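Local coordinates for TarM (Staphylococcus aureus subsp. aureus 21178, PDB 4X7R), which is a GT-B-fold protein of the glycosyltransferase group 1 family, here holding 3YW and uridine-5'-diphosphate in the cleft between its two Rossmann-like domains, at residues A[250-254]-A[289-294]; A[283-289]-A[425-430]. The protein carries 1 engineered substitution. Residues are numbered along the deposited sequence.

Contact 1: residues A[250-254]-A[289-294]; sequences VNHHE and DILNQF. With 3YW ((2S)-2,3-dihydroxypropyl 2-acetamido-2-deoxy-alpha-D-glucopyranoside), chain F.
H252 is the centre of this contact, its ring reaching from the irregular loop 250-254 onto the last turn of the helix that 289-294 closes. The CA atoms of H252 and I290, the nearest across the two segments, lie 8.5 Å apart. With chi1 in p (62°), the H252 ring lays one face over I290, whose CG1 stands 3.8 Å from the ring centroid, 12° off its normal, a CH-pi contact. At the ring edge H252 NE2 donates to Q293 OE1 at 2.8 Å, almost linearly. Q293 (chi1 m, chi2 t) uses both ends of its amide, since Q293 NE2 donates to H253 NE2 at 3.1 Å. In the GT-B architecture this joins the loop after N-terminal-domain strand 243-247 to the helix following the next strand, 278-281, of the same parallel sheet. N251 OD1 accepts from H253 N at 3.0 Å, an Asx turn, and also from H253 ND1 at 2.8 Å, which orients the H253 ring (chi1 m). F294, the first residue to leave helical angles (-119°/153°), brings CE1 to 4.0 Å from H252 CD2. At the start of 250-254, V250 CG1 lies 3.3 Å from O7 of 3YW.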
ATOM      1  N   VAL A 250       5.595   9.654   5.553  1.00 30.59           N
ATOM      2  CA  VAL A 250       6.278   9.069   6.724  1.00 31.46           C
ATOM      3  C   VAL A 250       7.243  10.045   7.405  1.00 35.34           C
ATOM      4  O   VAL A 250       7.621  11.063   6.834  1.00 35.65           O
ATOM      5  CB  VAL A 250       7.050   7.772   6.290  1.00 35.57           C
ATOM      6  CG1 VAL A 250       6.121   6.722   5.655  1.00 35.03           C
ATOM      7  CG2 VAL A 250       8.178   8.107   5.306  1.00 35.19           C
ATOM      8  N   ASN A 251       7.724   9.657   8.574  1.00 32.46           N
ATOM      9  CA  ASN A 251       8.803  10.362   9.225  1.00 33.70           C
ATOM     10  C   ASN A 251      10.026  10.104   8.293  1.00 40.16           C
ATOM     11  O   ASN A 251      10.311   8.949   7.940  1.00 39.20           O
ATOM     12  CB  ASN A 251       9.029   9.805  10.646  1.00 34.09           C
ATOM     13  CG  ASN A 251      10.073  10.551  11.439  1.00 44.99           C
ATOM     14  OD1 ASN A 251      11.065  11.032  10.888  1.00 36.13           O
ATOM     15  ND2 ASN A 251       9.894  10.654  12.758  1.00 33.48           N
ATOM     16  N   HIS A 252      10.673  11.193   7.823  1.00 35.43           N
ATOM     17  CA  HIS A 252      11.778  11.143   6.867  1.00 32.82           C
ATOM     18  C   HIS A 252      13.092  10.598   7.469  1.00 41.24           C
ATOM     19  O   HIS A 252      14.045  10.346   6.732  1.00 40.80           O
ATOM     20  CB  HIS A 252      11.979  12.511   6.223  1.00 31.27           C
ATOM     21  CG  HIS A 252      12.347  13.567   7.225  1.00 33.89           C
ATOM     22  ND1 HIS A 252      11.471  13.931   8.250  1.00 34.82           N
ATOM     23  CD2 HIS A 252      13.484  14.289   7.341  1.00 34.82           C
ATOM     24  CE1 HIS A 252      12.120  14.840   8.960  1.00 34.02           C
ATOM     25  NE2 HIS A 252      13.335  15.092   8.448  1.00 34.68           N
ATOM     26  N   HIS A 253      13.158  10.416   8.786  1.00 41.33           N
ATOM     27  CA  HIS A 253      14.362   9.832   9.368  1.00 44.20           C
ATOM     28  C   HIS A 253      14.278   8.316   9.203  1.00 50.81           C
ATOM     29  O   HIS A 253      13.167   7.748   9.152  1.00 49.16           O
ATOM     30  CB  HIS A 253      14.491  10.139  10.867  1.00 45.99           C
ATOM     31  CG  HIS A 253      14.598  11.587  11.194  1.00 49.71           C
ATOM     32  ND1 HIS A 253      13.457  12.370  11.402  1.00 50.82           N
ATOM     33  CD2 HIS A 253      15.697  12.335  11.450  1.00 52.89           C
ATOM     34  CE1 HIS A 253      13.899  13.577  11.730  1.00 50.93           C
ATOM     35  NE2 HIS A 253      15.240  13.606  11.777  1.00 52.78           N
ATOM     36  N   GLU A 254      15.450   7.660   9.147  1.00 50.31           N
ATOM     37  CA  GLU A 254      15.531   6.207   9.086  1.00 51.24           C
ATOM     38  C   GLU A 254      14.986   5.629  10.396  1.00 55.77           C
ATOM     39  O   GLU A 254      15.264   6.148  11.489  1.00 54.76           O
ATOM     40  CB  GLU A 254      16.980   5.734   8.860  1.00 53.89           C
ATOM     41  CG  GLU A 254      17.371   5.680   7.394  1.00 66.94           C
ATOM     42  CD  GLU A 254      16.994   4.429   6.627  1.00 89.83           C
ATOM     43  OE1 GLU A 254      15.806   4.032   6.645  1.00 80.70           O
ATOM     44  OE2 GLU A 254      17.891   3.869   5.959  1.00 95.52           O
ATOM     45  N   ASP A 289      11.163  20.714  10.861  1.00 35.50           N
ATOM     46  CA  ASP A 289      12.340  19.836  10.981  1.00 36.16           C
ATOM     47  C   ASP A 289      13.061  19.740   9.648  1.00 38.84           C
ATOM     48  O   ASP A 289      14.271  19.872   9.600  1.00 38.77           O
ATOM     49  CB  ASP A 289      11.946  18.425  11.470  1.00 37.27           C
ATOM     50  CG  ASP A 289      11.528  18.386  12.921  1.00 43.12           C
ATOM     51  OD1 ASP A 289      11.825  19.354  13.646  1.00 45.75           O
ATOM     52  OD2 ASP A 289      10.962  17.367  13.342  1.00 42.73           O
ATOM     53  N   ILE A 290      12.305  19.613   8.562  1.00 35.65           N
ATOM     54  CA  ILE A 290      12.895  19.518   7.221  1.00 35.28           C
ATOM     55  C   ILE A 290      13.619  20.814   6.840  1.00 39.31           C
ATOM     56  O   ILE A 290      14.739  20.767   6.339  1.00 39.02           O
ATOM     57  CB  ILE A 290      11.823  19.082   6.180  1.00 35.37           C
ATOM     58  CG1 ILE A 290      11.482  17.579   6.356  1.00 34.92           C
ATOM     59  CG2 ILE A 290      12.280  19.400   4.736  1.00 34.40           C
ATOM     60  CD1 ILE A 290      10.311  17.076   5.528  1.00 29.48           C
ATOM     61  N   LEU A 291      12.961  21.951   7.058  1.00 37.86           N
ATOM     62  CA  LEU A 291      13.496  23.276   6.741  1.00 39.77           C
ATOM     63  C   LEU A 291      14.779  23.574   7.523  1.00 45.01           C
ATOM     64  O   LEU A 291      15.683  24.194   6.975  1.00 45.77           O
ATOM     65  CB  LEU A 291      12.433  24.383   6.963  1.00 38.91           C
ATOM     66  CG  LEU A 291      11.234  24.399   6.000  1.00 41.87           C
ATOM     67  CD1 LEU A 291      10.238  25.471   6.423  1.00 42.34           C
ATOM     68  CD2 LEU A 291      11.663  24.615   4.564  1.00 41.37           C
ATOM     69  N   ASN A 292      14.863  23.109   8.779  1.00 42.30           N
ATOM     70  CA  ASN A 292      16.042  23.307   9.620  1.00 43.20           C
ATOM     71  C   ASN A 292      17.217  22.473   9.185  1.00 49.88           C
ATOM     72  O   ASN A 292      18.330  22.994   9.184  1.00 51.30           O
ATOM     73  CB  ASN A 292      15.728  23.115  11.105  1.00 40.21           C
ATOM     74  CG  ASN A 292      14.733  24.106  11.645  1.00 51.93           C
ATOM     75  OD1 ASN A 292      14.638  25.239  11.169  1.00 53.72           O
ATOM     76  ND2 ASN A 292      13.934  23.700  12.641  1.00 44.56           N
ATOM     77  N   GLN A 293      16.953  21.210   8.753  1.00 47.11           N
ATOM     78  CA  GLN A 293      17.902  20.187   8.303  1.00 47.55           C
ATOM     79  C   GLN A 293      18.358  20.293   6.839  1.00 53.53           C
ATOM     80  O   GLN A 293      19.451  19.811   6.537  1.00 55.47           O
ATOM     81  CB  GLN A 293      17.260  18.792   8.467  1.00 48.01           C
ATOM     82  CG  GLN A 293      17.278  18.191   9.877  1.00 60.74           C
ATOM     83  CD  GLN A 293      16.166  17.173  10.160  1.00 65.95           C
ATOM     84  OE1 GLN A 293      15.156  17.019   9.410  1.00 45.69           O
ATOM     85  NE2 GLN A 293      16.315  16.483  11.301  1.00 53.05           N
ATOM     86  N   PHE A 294      17.494  20.792   5.912  1.00 48.07           N
ATOM     87  CA  PHE A 294      17.774  20.824   4.460  1.00 47.75           C
ATOM     88  C   PHE A 294      17.797  22.231   3.842  1.00 56.51           C
ATOM     89  O   PHE A 294      17.111  23.135   4.332  1.00 57.02           O
ATOM     90  CB  PHE A 294      16.758  19.929   3.713  1.00 47.45           C
ATOM     91  CG  PHE A 294      16.843  18.455   4.055  1.00 48.15           C
ATOM     92  CD1 PHE A 294      16.106  17.921   5.115  1.00 48.53           C
ATOM     93  CD2 PHE A 294      17.649  17.595   3.307  1.00 50.80           C
ATOM     94  CE1 PHE A 294      16.196  16.563   5.444  1.00 49.67           C
ATOM     95  CE2 PHE A 294      17.735  16.230   3.631  1.00 54.15           C
ATOM     96  CZ  PHE A 294      17.009  15.723   4.697  1.00 52.02           C
TER
HETATM   97  O3A 3YW F 503       5.732   3.757   3.330  0.75 57.69           O
HETATM   98  C4A 3YW F 503       2.277   4.889   4.239  0.75 53.29           C
HETATM   99  C5A 3YW F 503       3.608   4.190   4.366  0.75 54.48           C
HETATM  100  O5  3YW F 503       0.811   7.386   5.277  0.75 49.54           O
HETATM  101  C6A 3YW F 503       4.528   4.500   3.211  0.75 55.48           C
HETATM  102  C5  3YW F 503      -0.359   7.627   6.070  0.75 42.66           C
HETATM  103  C6  3YW F 503      -1.305   8.428   5.206  0.75 38.95           C
HETATM  104  C4  3YW F 503       0.064   8.318   7.364  0.75 41.85           C
HETATM  105  O6  3YW F 503      -0.728   9.654   4.782  0.75 36.01           O
HETATM  106  C3  3YW F 503       0.906   7.339   8.175  0.75 44.50           C
HETATM  107  O4  3YW F 503      -1.084   8.680   8.125  0.75 37.23           O
HETATM  108  O3  3YW F 503       1.365   7.923   9.394  0.75 39.03           O
HETATM  109  O7  3YW F 503       4.556   6.555   8.610  0.75 55.73           O
HETATM  110  C7  3YW F 503       3.798   5.591   8.625  0.75 54.03           C
HETATM  111  C8  3YW F 503       4.133   4.328   9.360  0.75 53.39           C
HETATM  112  N2  3YW F 503       2.622   5.605   7.996  0.75 51.74           N
HETATM  113  C2  3YW F 503       2.075   6.791   7.356  0.75 48.39           C
HETATM  114  C1  3YW F 503       1.780   6.526   5.868  0.75 51.40           C
HETATM  115  O1  3YW F 503       1.658   5.184   5.493  0.75 51.03           O
HETATM  116  O2  3YW F 503       3.385   2.782   4.442  0.75 55.13           O

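Contact 2: residues A[283-289]-A[425-430]; sequences TEAQRLD and KYGPSD
Segment 283-289 is the N-terminal start of an alpha-helix, with T283 extended (-129°/158°) at the N-cap; 425-430 runs extended through K425 and Y426, joined by a cis peptide bond, before G427 (128°/-67°) turns the chain into a weakly bonded helical turn at about 428-430. CA atoms pair T283 with G427 at 6.7 Å and Q286 with Y426 at 6.9 Å. The contact joins the two domains of the GT-B fold, the helix following strand 278-281 and the loop after strand 419-422. T283 OG1 (chi1 p) caps Q286 N through a weak 3.4 Å bond. Q286 CB lies 3.5 Å from the centroid of the Y426 ring (chi1 m), over its face, a CH-pi contact, and A285 CB is 4.0 Å from Y426 CD1. D289 OD2 accepts a very short hydrogen bond (2.5 Å) from Y426 OH and forms a salt bridge with K425 NZ at 2.8 Å. Two waters link D430 to the helix start: one bridges E284 N (2.9 Å) and D430 OD2 (2.4 Å), the other A285 N (3.0 Å) and D430 OD1 (2.7 Å).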
ATOM      1  N   THR A 283       2.337  17.216   8.774  1.00 30.26           N
ATOM      2  CA  THR A 283       2.248  18.019  10.008  1.00 29.88           C
ATOM      3  C   THR A 283       3.171  19.217   9.922  1.00 34.11           C
ATOM      4  O   THR A 283       4.103  19.212   9.113  1.00 32.49           O
ATOM      5  CB  THR A 283       2.557  17.157  11.281  1.00 34.71           C
ATOM      6  OG1 THR A 283       3.915  16.809  11.271  1.00 32.39           O
ATOM      7  CG2 THR A 283       1.708  15.873  11.379  1.00 32.50           C
ATOM      8  N   GLU A 284       2.887  20.265  10.725  1.00 32.49           N
ATOM      9  CA  GLU A 284       3.726  21.475  10.777  1.00 33.25           C
ATOM     10  C   GLU A 284       5.107  21.149  11.338  1.00 36.53           C
ATOM     11  O   GLU A 284       6.104  21.704  10.868  1.00 38.49           O
ATOM     12  CB  GLU A 284       3.072  22.606  11.624  1.00 34.81           C
ATOM     13  CG  GLU A 284       1.718  23.093  11.085  1.00 46.69           C
ATOM     14  CD  GLU A 284       1.698  23.812   9.742  1.00 63.72           C
ATOM     15  OE1 GLU A 284       2.785  24.190   9.243  1.00 50.71           O
ATOM     16  OE2 GLU A 284       0.589  23.975   9.176  1.00 51.97           O
ATOM     17  N   ALA A 285       5.171  20.267  12.344  1.00 30.87           N
ATOM     18  CA  ALA A 285       6.454  19.907  12.986  1.00 30.56           C
ATOM     19  C   ALA A 285       7.432  19.271  12.016  1.00 34.37           C
ATOM     20  O   ALA A 285       8.596  19.654  12.009  1.00 35.23           O
ATOM     21  CB  ALA A 285       6.218  19.017  14.210  1.00 30.79           C
ATOM     22  N   GLN A 286       6.959  18.385  11.127  1.00 31.17           N
ATOM     23  CA  GLN A 286       7.854  17.780  10.131  1.00 30.35           C
ATOM     24  C   GLN A 286       8.379  18.822   9.169  1.00 33.78           C
ATOM     25  O   GLN A 286       9.540  18.745   8.788  1.00 33.63           O
ATOM     26  CB  GLN A 286       7.158  16.617   9.361  1.00 30.75           C
ATOM     27  CG  GLN A 286       8.137  15.822   8.461  1.00 31.14           C
ATOM     28  CD  GLN A 286       7.588  14.521   7.908  1.00 35.35           C
ATOM     29  OE1 GLN A 286       6.391  14.297   7.851  1.00 28.94           O
ATOM     30  NE2 GLN A 286       8.467  13.648   7.444  1.00 28.75           N
ATOM     31  N   ARG A 287       7.529  19.779   8.742  1.00 31.21           N
ATOM     32  CA  ARG A 287       7.927  20.852   7.816  1.00 31.56           C
ATOM     33  C   ARG A 287       9.065  21.685   8.406  1.00 34.51           C
ATOM     34  O   ARG A 287      10.064  21.933   7.718  1.00 34.66           O
ATOM     35  CB  ARG A 287       6.727  21.763   7.479  1.00 32.27           C
ATOM     36  CG  ARG A 287       7.119  22.976   6.657  1.00 33.29           C
ATOM     37  CD  ARG A 287       5.909  23.814   6.269  1.00 34.17           C
ATOM     38  NE  ARG A 287       6.361  25.030   5.591  1.00 41.99           N
ATOM     39  CZ  ARG A 287       6.680  26.147   6.232  1.00 55.31           C
ATOM     40  NH1 ARG A 287       6.575  26.216   7.559  1.00 33.40           N
ATOM     41  NH2 ARG A 287       7.107  27.205   5.556  1.00 39.89           N
ATOM     42  N   LEU A 288       8.945  22.054   9.686  1.00 31.52           N
ATOM     43  CA  LEU A 288       9.986  22.818  10.378  1.00 33.55           C
ATOM     44  C   LEU A 288      11.275  22.014  10.518  1.00 37.74           C
ATOM     45  O   LEU A 288      12.365  22.557  10.289  1.00 37.15           O
ATOM     46  CB  LEU A 288       9.484  23.308  11.762  1.00 34.80           C
ATOM     47  CG  LEU A 288       8.258  24.249  11.714  1.00 39.28           C
ATOM     48  CD1 LEU A 288       7.664  24.444  13.089  1.00 39.06           C
ATOM     49  CD2 LEU A 288       8.619  25.588  11.115  1.00 40.79           C
ATOM     50  N   ASP A 289      11.163  20.714  10.861  1.00 35.50           N
ATOM     51  CA  ASP A 289      12.340  19.836  10.981  1.00 36.16           C
ATOM     52  C   ASP A 289      13.061  19.740   9.648  1.00 38.84           C
ATOM     53  O   ASP A 289      14.271  19.872   9.600  1.00 38.77           O
ATOM     54  CB  ASP A 289      11.946  18.425  11.470  1.00 37.27           C
ATOM     55  CG  ASP A 289      11.528  18.386  12.921  1.00 43.12           C
ATOM     56  OD1 ASP A 289      11.825  19.354  13.646  1.00 45.75           O
ATOM     57  OD2 ASP A 289      10.962  17.367  13.342  1.00 42.73           O
ATOM     58  N   LYS A 425       7.201  11.484  16.801  1.00 39.74           N
ATOM     59  CA  LYS A 425       7.170  12.276  15.572  1.00 38.54           C
ATOM     60  C   LYS A 425       6.698  11.326  14.434  1.00 41.13           C
ATOM     61  O   LYS A 425       7.316  10.292  14.205  1.00 39.50           O
ATOM     62  CB  LYS A 425       8.565  12.864  15.251  1.00 41.04           C
ATOM     63  CG  LYS A 425       8.959  14.092  16.113  1.00 44.17           C
ATOM     64  CD  LYS A 425      10.300  14.690  15.609  1.00 50.99           C
ATOM     65  CE  LYS A 425      10.732  15.965  16.307  1.00 50.52           C
ATOM     66  NZ  LYS A 425       9.921  17.162  15.969  1.00 42.91           N
ATOM     67  N   TYR A 426       5.624  11.660  13.693  1.00 36.82           N
ATOM     68  CA  TYR A 426       4.791  12.855  13.802  1.00 34.45           C
ATOM     69  C   TYR A 426       3.336  12.468  13.858  1.00 40.45           C
ATOM     70  O   TYR A 426       2.951  11.433  13.305  1.00 39.71           O
ATOM     71  CB  TYR A 426       4.994  13.700  12.541  1.00 32.65           C
ATOM     72  CG  TYR A 426       6.415  14.160  12.356  1.00 32.36           C
ATOM     73  CD1 TYR A 426       6.910  15.257  13.062  1.00 34.38           C
ATOM     74  CD2 TYR A 426       7.280  13.490  11.491  1.00 32.82           C
ATOM     75  CE1 TYR A 426       8.227  15.672  12.912  1.00 36.02           C
ATOM     76  CE2 TYR A 426       8.603  13.906  11.324  1.00 33.50           C
ATOM     77  CZ  TYR A 426       9.073  14.995  12.046  1.00 38.71           C
ATOM     78  OH  TYR A 426      10.365  15.434  11.897  1.00 33.73           O
ATOM     79  N   GLY A 427       2.528  13.329  14.465  1.00 37.66           N
ATOM     80  CA  GLY A 427       1.091  13.139  14.475  1.00 36.58           C
ATOM     81  C   GLY A 427       0.388  13.193  15.807  1.00 40.91           C
ATOM     82  O   GLY A 427      -0.451  14.077  15.980  1.00 40.73           O
ATOM     83  N   PRO A 428       0.617  12.225  16.743  1.00 38.28           N
ATOM     84  CA  PRO A 428      -0.196  12.187  17.974  1.00 39.52           C
ATOM     85  C   PRO A 428      -0.428  13.489  18.722  1.00 45.05           C
ATOM     86  O   PRO A 428      -1.578  13.792  19.004  1.00 46.36           O
ATOM     87  CB  PRO A 428       0.480  11.102  18.822  1.00 42.06           C
ATOM     88  CG  PRO A 428       1.071  10.196  17.830  1.00 44.92           C
ATOM     89  CD  PRO A 428       1.528  11.059  16.682  1.00 39.55           C
ATOM     90  N   SER A 429       0.624  14.289  18.974  1.00 42.51           N
ATOM     91  CA  SER A 429       0.488  15.560  19.734  1.00 42.24           C
ATOM     92  C   SER A 429      -0.238  16.659  18.962  1.00 44.95           C
ATOM     93  O   SER A 429      -0.614  17.660  19.550  1.00 46.38           O
ATOM     94  CB  SER A 429       1.840  16.040  20.261  1.00 42.44           C
ATOM     95  OG  SER A 429       2.729  16.228  19.174  1.00 46.27           O
ATOM     96  N   ASP A 430      -0.452  16.479  17.656  1.00 40.06           N
ATOM     97  CA  ASP A 430      -1.223  17.445  16.876  1.00 38.05           C
ATOM     98  C   ASP A 430      -2.686  17.340  17.246  1.00 42.61           C
ATOM     99  O   ASP A 430      -3.373  18.365  17.324  1.00 43.74           O
ATOM    100  CB  ASP A 430      -1.108  17.160  15.383  1.00 36.98           C
ATOM    101  CG  ASP A 430       0.117  17.716  14.718  1.00 46.62           C
ATOM    102  OD1 ASP A 430       1.048  18.131  15.436  1.00 50.24           O
ATOM    103  OD2 ASP A 430       0.122  17.801  13.486  1.00 45.58           O
TER
HETATM  104  O   HOH W   1       0.382  19.778  12.128  1.00 32.06           O
HETATM  105  O   HOH W   2       2.817  19.691  14.088  1.00 34.00           O

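Helix 284-293 serves both contacts, whose centres lie about 10 Å apart. They share D289, which packs beside H252 in contact 1 and takes the polar ends of K425 and Y426 in contact 2. The loops 250-254 and 425-430 also meet directly: N251 ND2 is 3.0 Å from K425 O, a probable hydrogen bond, and H252 CE1 packs 3.5 Å from Y426 OH. From the helix, Q286 NE2 reaches V250 O at 2.8 Å, again a probable hydrogen bond. Helix and both segments thus meet in one cluster beside the ligand-bearing cleft between the domains. V250 belongs to the 3YW pocket, while the position of G427 is about 7 Å from the bound 3YW and about 9 Å from UDP.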